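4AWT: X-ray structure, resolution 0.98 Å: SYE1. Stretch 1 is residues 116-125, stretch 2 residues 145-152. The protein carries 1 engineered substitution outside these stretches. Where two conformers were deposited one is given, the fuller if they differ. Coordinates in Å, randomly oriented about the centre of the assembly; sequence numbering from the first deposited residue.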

# COMPACT_ATOMS: atom_id res chain seq x y z
N GLN A 116 9.03 20.67 7.03
CA GLN A 116 7.85 21.25 6.40
C GLN A 116 6.62 20.90 7.20
O GLN A 116 6.54 19.89 7.87
N GLN A 117 5.58 21.74 7.07
CA GLN A 117 4.28 21.42 7.58
C GLN A 117 3.65 20.38 6.66
O GLN A 117 3.72 20.47 5.44
N PRO A 118 2.98 19.37 7.24
CA PRO A 118 2.29 18.39 6.39
C PRO A 118 1.18 19.03 5.57
O PRO A 118 0.64 20.06 5.97
N ILE A 119 0.79 18.37 4.48
CA ILE A 119 -0.31 18.81 3.65
C ILE A 119 -1.45 17.82 3.73
O ILE A 119 -1.26 16.61 3.95
N SER A 120 -2.66 18.33 3.45
CA SER A 120 -3.85 17.49 3.43
C SER A 120 -4.90 18.14 2.55
O SER A 120 -4.70 19.21 1.97
N SER A 121 -6.07 17.49 2.49
CA SER A 121 -7.23 18.14 1.87
C SER A 121 -7.58 19.42 2.63
O SER A 121 -7.95 20.42 2.03
N SER A 122 -7.52 19.35 3.95
CA SER A 122 -7.99 20.32 4.88
C SER A 122 -6.99 20.62 5.93
O SER A 122 -5.90 20.03 5.96
N THR A 123 -7.31 21.45 6.90
CA THR A 123 -6.44 21.72 8.04
C THR A 123 -6.76 20.86 9.24
O THR A 123 -6.50 21.19 10.39
N LEU A 124 -7.33 19.69 9.08
CA LEU A 124 -7.76 18.81 10.16
C LEU A 124 -6.60 17.91 10.51
O LEU A 124 -6.09 17.17 9.67
N LYS A 125 -6.18 17.93 11.75
CA LYS A 125 -5.24 16.94 12.29
C LYS A 125 -5.89 15.58 12.38
O LYS A 125 -7.05 15.42 12.74
N VAL A 145 1.24 13.18 15.30
CA VAL A 145 1.24 13.86 14.03
C VAL A 145 1.02 15.35 14.23
O VAL A 145 0.50 15.78 15.26
N ALA A 146 1.35 16.11 13.20
CA ALA A 146 1.20 17.54 13.15
C ALA A 146 -0.06 17.99 12.46
O ALA A 146 -0.68 17.27 11.71
N VAL A 147 -0.48 19.25 12.69
CA VAL A 147 -1.60 19.82 12.02
C VAL A 147 -1.25 20.20 10.60
O VAL A 147 -0.27 20.93 10.42
N PRO A 148 -1.98 19.74 9.59
CA PRO A 148 -1.58 20.02 8.23
C PRO A 148 -2.09 21.38 7.74
O PRO A 148 -2.99 21.97 8.34
N ARG A 149 -1.54 21.79 6.62
CA ARG A 149 -2.10 22.89 5.83
C ARG A 149 -2.90 22.31 4.67
O ARG A 149 -2.59 21.20 4.18
N ALA A 150 -3.93 23.02 4.22
CA ALA A 150 -4.75 22.58 3.12
C ALA A 150 -4.05 22.77 1.78
O ALA A 150 -3.52 23.83 1.51
N MET A 151 -4.08 21.79 0.92
CA MET A 151 -3.46 21.90 -0.38
C MET A 151 -4.13 22.98 -1.20
O MET A 151 -5.34 23.07 -1.29
N THR A 152 -3.29 23.72 -1.94
CA THR A 152 -3.80 24.60 -2.99
C THR A 152 -3.92 23.85 -4.30
O THR A 152 -3.47 22.72 -4.44

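The two stretches meet as a short parallel strand pairing, held by backbone hydrogen bonds and flanked by small apolar contacts, one side-chain hydrogen bond and two waters. Ile119 pairs with Arg149, and Ser120 with Ala150. Arg149 N donates to Pro118 O (2.9 Å), Ser120 N to Arg149 O (3.0 Å), and Met151 N to Ser120 O (2.9 Å).

Ile119 and Arg149 share one face of the sheet. Ile119 is p at chi1 and t at chi2. Its CG2 lies over one face of the Arg149 guanidinium, 3.4 Å from NH2. Its CD1 reaches Met151 CG at 3.9 Å. Arg149 is p at chi1 and t at chi2 and chi3, then turns at chi4 (77°). Its side chain runs across the direction of stretch 1, with the guanidinium beside Ile119 CG2. Its NE donates to water 1 (2.8 Å from NE to the water O). That water in turn donates to Gln117 O and Gln116 OE1, tying the arginine to both glutamines.

Ser120 and Ala150 lie on the other face. Ser120 CB packs on Pro148 CB at 3.7 Å, while its OG is satisfied elsewhere in the structure. Ala150 CB sits 3.6 Å from Ser121 O.

Gln117 points toward stretch 2. Its t, t side chain is extended, and NE2 donates to Val147 O at 3.0 Å in a nearly straight bond. NE2 also makes a weak bond to water 2, which donates to Pro148 O.

Pro148 has the most area covered by the other stretch. Its CB lies 4.3 Å from Pro118 CB, and its CG approaches Leu124 O at 3.3 Å. Pro118 CG meets Ala146 CB at 4.0 Å. Lys125 is t throughout. This straight chain carries CE to 3.4 Å from Val145 O, and its CB lies 4.1 Å from Val147 CG2. Ser121, Ser122 and Leu124 point away.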

# COMPACT_ATOMS: atom_id res chain seq x y z
CB GLN A 116 7.67 20.72 5.00
CG GLN A 116 8.56 21.37 3.94
CD GLN A 116 8.22 22.81 3.77
OE1 GLN A 116 7.12 23.23 3.36
NE2 GLN A 116 9.16 23.69 4.16
CB GLN A 117 3.43 22.68 7.59
CG GLN A 117 2.07 22.45 8.20
CD GLN A 117 1.28 23.72 8.40
OE1 GLN A 117 1.61 24.79 7.86
NE2 GLN A 117 0.21 23.60 9.15
CB PRO A 118 1.72 17.41 7.44
CG PRO A 118 2.57 17.57 8.62
CD PRO A 118 2.86 19.03 8.66
CB ILE A 119 0.11 19.04 2.20
CG1 ILE A 119 0.60 17.79 1.46
CG2 ILE A 119 1.18 20.16 2.16
CD1 ILE A 119 0.85 17.94 -0.00
CB SER A 120 -4.35 17.25 4.83
OG SER A 120 -5.38 16.25 4.89
CB SER A 121 -8.38 17.17 1.84
OG SER A 121 -8.62 16.72 3.19
CB SER A 122 -9.27 19.74 5.54
OG SER A 122 -10.18 19.60 4.42
CB THR A 123 -6.45 23.21 8.46
OG1 THR A 123 -7.77 23.55 8.83
CG2 THR A 123 -5.96 24.04 7.29
CB LEU A 124 -8.96 17.97 9.71
CG LEU A 124 -10.27 18.73 9.44
CD1 LEU A 124 -11.24 17.80 8.75
CD2 LEU A 124 -10.82 19.28 10.73
CB LYS A 125 -4.85 17.42 13.68
CG LYS A 125 -3.83 16.55 14.35
CD LYS A 125 -3.58 16.98 15.77
CE LYS A 125 -2.64 16.05 16.49
NZ LYS A 125 -2.26 16.64 17.81
CB VAL A 145 0.16 13.27 13.10
CG1 VAL A 145 0.54 11.85 12.71
CG2 VAL A 145 -1.23 13.31 13.71
CB ALA A 146 2.41 18.19 12.52
CB VAL A 147 -2.13 21.09 12.78
CG1 VAL A 147 -3.24 21.73 12.01
CG2 VAL A 147 -2.61 20.77 14.19
CB PRO A 148 -2.28 18.91 7.45
CG PRO A 148 -3.56 18.71 8.20
CD PRO A 148 -3.15 18.86 9.66
CB ARG A 149 -1.02 23.86 5.35
CG ARG A 149 -0.02 23.24 4.40
CD ARG A 149 1.02 24.27 3.97
NE ARG A 149 1.93 23.77 2.97
CZ ARG A 149 1.63 23.62 1.68
NH1 ARG A 149 0.49 24.02 1.20
NH2 ARG A 149 2.53 23.06 0.91
CB ALA A 150 -6.07 23.31 3.13
CB MET A 151 -3.56 20.55 -1.13
CG MET A 151 -2.63 19.54 -0.53
SD MET A 151 -2.83 17.88 -1.21
CE MET A 151 -2.08 18.08 -2.79
CB THR A 152 -2.82 25.76 -3.18
OG1 THR A 152 -1.64 25.23 -3.67
CG2 THR A 152 -2.59 26.50 -1.90
O HOH W 1 4.32 22.54 3.83
O HOH W 2 -3.07 24.52 9.49